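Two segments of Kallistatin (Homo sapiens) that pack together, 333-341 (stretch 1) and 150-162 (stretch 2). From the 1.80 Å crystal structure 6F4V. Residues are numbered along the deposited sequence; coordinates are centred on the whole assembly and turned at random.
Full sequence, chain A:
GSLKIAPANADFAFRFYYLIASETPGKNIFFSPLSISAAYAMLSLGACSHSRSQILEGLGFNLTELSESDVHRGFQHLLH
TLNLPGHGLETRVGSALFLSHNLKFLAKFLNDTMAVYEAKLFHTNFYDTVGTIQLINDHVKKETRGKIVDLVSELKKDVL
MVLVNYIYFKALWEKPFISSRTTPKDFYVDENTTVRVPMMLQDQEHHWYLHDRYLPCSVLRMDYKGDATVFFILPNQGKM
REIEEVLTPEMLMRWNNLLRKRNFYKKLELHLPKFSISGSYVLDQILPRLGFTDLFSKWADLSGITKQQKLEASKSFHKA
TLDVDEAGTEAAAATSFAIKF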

# COMPACT_ATOMS: atom_id res chain seq x y z
N ALA A 333 6.32 0.71 -3.04
CA ALA A 333 5.47 -0.33 -3.58
C ALA A 333 5.19 -0.09 -5.04
O ALA A 333 5.33 1.02 -5.55
CB ALA A 333 4.16 -0.45 -2.81
N ALA A 334 4.81 -1.16 -5.72
CA ALA A 334 4.35 -1.05 -7.08
C ALA A 334 3.36 -2.15 -7.41
O ALA A 334 3.36 -3.20 -6.78
CB ALA A 334 5.54 -1.10 -8.01
N THR A 335 2.54 -1.89 -8.43
CA THR A 335 1.50 -2.81 -8.88
C THR A 335 1.57 -2.89 -10.38
O THR A 335 1.69 -1.86 -11.04
CB THR A 335 0.10 -2.27 -8.49
OG1 THR A 335 0.04 -2.08 -7.08
CG2 THR A 335 -1.02 -3.20 -8.94
N SER A 336 1.52 -4.11 -10.92
CA SER A 336 1.41 -4.33 -12.35
C SER A 336 0.07 -4.99 -12.69
O SER A 336 -0.53 -5.70 -11.86
CB SER A 336 2.54 -5.22 -12.84
OG SER A 336 2.39 -6.54 -12.39
N PHE A 337 -0.37 -4.78 -13.92
CA PHE A 337 -1.53 -5.48 -14.47
C PHE A 337 -1.31 -5.71 -15.96
O PHE A 337 -1.25 -4.74 -16.71
CB PHE A 337 -2.82 -4.70 -14.26
CG PHE A 337 -4.05 -5.52 -14.48
CD1 PHE A 337 -4.56 -5.75 -15.75
CD2 PHE A 337 -4.67 -6.11 -13.42
CE1 PHE A 337 -5.70 -6.55 -15.90
CE2 PHE A 337 -5.79 -6.89 -13.58
CZ PHE A 337 -6.30 -7.12 -14.81
N ALA A 338 -1.25 -6.98 -16.37
CA ALA A 338 -0.98 -7.35 -17.75
C ALA A 338 -2.28 -7.79 -18.42
O ALA A 338 -3.15 -8.43 -17.79
CB ALA A 338 0.06 -8.46 -17.79
N ILE A 339 -2.41 -7.40 -19.69
CA ILE A 339 -3.59 -7.66 -20.51
C ILE A 339 -3.12 -8.46 -21.70
O ILE A 339 -2.14 -8.07 -22.34
CB ILE A 339 -4.19 -6.36 -21.06
CG1 ILE A 339 -4.52 -5.37 -19.96
CG2 ILE A 339 -5.42 -6.62 -21.93
CD1 ILE A 339 -5.65 -5.82 -19.09
N LYS A 340 -3.81 -9.56 -22.01
CA LYS A 340 -3.45 -10.41 -23.15
C LYS A 340 -4.63 -10.54 -24.11
O LYS A 340 -5.73 -10.08 -23.83
CB LYS A 340 -3.00 -11.78 -22.66
CG LYS A 340 -4.10 -12.59 -22.00
CD LYS A 340 -3.59 -13.90 -21.45
CE LYS A 340 -4.76 -14.80 -21.09
NZ LYS A 340 -4.48 -15.61 -19.88
N PHE A 341 -4.39 -11.20 -25.23
CA PHE A 341 -5.46 -11.51 -26.21
C PHE A 341 -5.45 -12.99 -26.58
O PHE A 341 -4.70 -13.82 -26.04
CB PHE A 341 -5.33 -10.62 -27.44
CG PHE A 341 -4.27 -11.07 -28.41
CD1 PHE A 341 -2.92 -10.98 -28.10
CD2 PHE A 341 -4.63 -11.58 -29.66
CE1 PHE A 341 -1.94 -11.40 -28.99
CE2 PHE A 341 -3.66 -11.99 -30.56
CZ PHE A 341 -2.31 -11.91 -30.22
OXT PHE A 341 -6.22 -13.40 -27.46
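Stretch 2 150-162: DLVSELKKDVLMV

Stretch 2 reaches the long strand of stretch 1 as a loop, turns, and then joins it edge to edge, running from the C-terminal end of stretch 1 back along it. The strands 159-162 and 333-340 are antiparallel, with 154° between their N-to-C directions and a closest axis approach of 4.6 Å.

Asp150 makes no contact. Leu151 (chi1 t, chi2 p) points toward stretch 1 and packs its CD2 3.7 Å from CB of Ala334; this is side-chain packing without backbone pairing, the CA atoms of the two residues lying 7.1 Å apart. Val152 follows, its CG2 3.8 Å from CB of Ser336. Ser153 and Glu154 stay out of reach.

A type I turn from Lys156 to Val159 reverses the chain, closed by a weak bond from Val159 N to Lys156 O at 3.4 Å. One water bridges the two lysines, accepting from Lys156 NZ at 2.7 Å and from Lys340 NZ at 2.8 Å. Asp158 offers its backbone O to Phe341 N at 3.2 Å, while its OD1 is buried without a partner.

Val159 pairs with Lys340, CA to CA 4.0 Å, in a non-hydrogen-bonded bridge whose side chains diverge. A bulge then shifts the register by one, with Leu160 at alpha-like phi/psi of -116/-10. The extra residue lets Ile339 O take two amides: Leu160 N at 2.9 Å and, weakly, Met161 N at 3.5 Å. Leu160 CD1 also meets Phe341 CD1 at 3.4 Å.

Beyond the bulge the pairing is regular. Ile339 N donates to Met161 O at 2.9 Å, and Ile339 CG1 lies 3.8 Å from Met161 CE on one face of the sheet. Val162 comes next, turning to the other face, where its CG2 sits 4.0 Å from Ala338 CB.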

# COMPACT_ATOMS: atom_id res chain seq x y z
N ASP A 150 12.21 -6.55 -9.70
CA ASP A 150 11.54 -7.68 -10.33
C ASP A 150 10.03 -7.69 -10.07
O ASP A 150 9.45 -8.72 -9.71
CB ASP A 150 12.24 -9.01 -9.96
CG ASP A 150 13.75 -9.02 -10.35
OD1 ASP A 150 14.17 -8.37 -11.35
OD2 ASP A 150 14.53 -9.70 -9.63
N LEU A 151 9.39 -6.54 -10.22
CA LEU A 151 7.95 -6.45 -10.01
C LEU A 151 7.22 -7.50 -10.86
O LEU A 151 6.42 -8.30 -10.34
CB LEU A 151 7.40 -5.07 -10.34
CG LEU A 151 5.87 -4.95 -10.30
CD1 LEU A 151 5.33 -5.29 -8.90
CD2 LEU A 151 5.40 -3.60 -10.77
N VAL A 152 7.47 -7.45 -12.16
CA VAL A 152 6.85 -8.37 -13.09
C VAL A 152 7.73 -9.63 -13.16
O VAL A 152 8.78 -9.62 -13.80
CB VAL A 152 6.68 -7.71 -14.47
CG1 VAL A 152 6.11 -8.69 -15.48
CG2 VAL A 152 5.79 -6.49 -14.35
N SER A 153 7.31 -10.69 -12.47
CA SER A 153 8.07 -11.95 -12.38
C SER A 153 7.73 -12.99 -13.47
O SER A 153 8.45 -13.98 -13.59
CB SER A 153 7.86 -12.58 -11.00
OG SER A 153 6.48 -12.66 -10.72
N GLU A 154 6.63 -12.78 -14.20
CA GLU A 154 6.24 -13.58 -15.39
C GLU A 154 5.62 -12.64 -16.40
O GLU A 154 4.97 -11.65 -16.01
CB GLU A 154 5.11 -14.57 -15.10
CG GLU A 154 5.27 -15.53 -13.96
CD GLU A 154 3.97 -16.24 -13.63
OE1 GLU A 154 3.77 -16.56 -12.43
OE2 GLU A 154 3.15 -16.47 -14.56
N LEU A 155 5.72 -13.00 -17.67
CA LEU A 155 5.07 -12.26 -18.74
C LEU A 155 4.80 -13.22 -19.90
O LEU A 155 5.74 -13.79 -20.44
CB LEU A 155 5.97 -11.10 -19.19
CG LEU A 155 5.38 -10.09 -20.17
CD1 LEU A 155 4.25 -9.32 -19.49
CD2 LEU A 155 6.46 -9.15 -20.68
N LYS A 156 3.54 -13.40 -20.27
CA LYS A 156 3.19 -14.29 -21.39
C LYS A 156 3.48 -13.62 -22.73
O LYS A 156 3.50 -12.38 -22.84
CB LYS A 156 1.73 -14.72 -21.32
CG LYS A 156 1.38 -15.50 -20.06
CD LYS A 156 0.01 -16.16 -20.19
CE LYS A 156 -0.18 -17.27 -19.16
NZ LYS A 156 -0.11 -16.77 -17.75
N LYS A 157 3.71 -14.43 -23.77
CA LYS A 157 4.07 -13.90 -25.10
C LYS A 157 2.91 -13.21 -25.82
O LYS A 157 3.13 -12.44 -26.74
CB LYS A 157 4.67 -15.00 -26.01
CG LYS A 157 6.06 -15.49 -25.59
CD LYS A 157 6.59 -16.64 -26.45
CE LYS A 157 6.70 -16.30 -27.94
NZ LYS A 157 7.37 -15.00 -28.22
N ASP A 158 1.67 -13.49 -25.39
CA ASP A 158 0.46 -12.89 -25.97
C ASP A 158 -0.05 -11.64 -25.22
O ASP A 158 -1.20 -11.21 -25.40
CB ASP A 158 -0.65 -13.95 -26.08
CG ASP A 158 -0.92 -14.67 -24.76
OD1 ASP A 158 -0.14 -14.49 -23.80
OD2 ASP A 158 -1.91 -15.44 -24.68
N VAL A 159 0.79 -11.06 -24.37
CA VAL A 159 0.46 -9.80 -23.69
C VAL A 159 0.61 -8.64 -24.66
O VAL A 159 1.56 -8.61 -25.43
CB VAL A 159 1.35 -9.61 -22.44
CG1 VAL A 159 1.26 -8.19 -21.89
CG2 VAL A 159 0.98 -10.63 -21.38
N LEU A 160 -0.34 -7.71 -24.63
CA LEU A 160 -0.29 -6.49 -25.45
C LEU A 160 -0.20 -5.19 -24.65
O LEU A 160 0.01 -4.13 -25.22
CB LEU A 160 -1.54 -6.44 -26.33
CG LEU A 160 -1.78 -7.67 -27.24
CD1 LEU A 160 -3.18 -7.59 -27.83
CD2 LEU A 160 -0.72 -7.79 -28.35
N MET A 161 -0.36 -5.27 -23.32
CA MET A 161 -0.21 -4.07 -22.49
C MET A 161 0.08 -4.47 -21.06
O MET A 161 -0.47 -5.43 -20.55
CB MET A 161 -1.49 -3.21 -22.54
CG MET A 161 -1.39 -1.89 -21.78
SD MET A 161 -2.98 -1.04 -21.69
CE MET A 161 -3.59 -1.69 -20.13
N VAL A 162 0.96 -3.72 -20.41
CA VAL A 162 1.15 -3.84 -18.98
C VAL A 162 0.97 -2.46 -18.37
O VAL A 162 1.64 -1.50 -18.78
CB VAL A 162 2.53 -4.41 -18.62
CG1 VAL A 162 2.70 -4.44 -17.10
CG2 VAL A 162 2.68 -5.80 -19.19
O HOH W 1 -2.38 -15.33 -18.03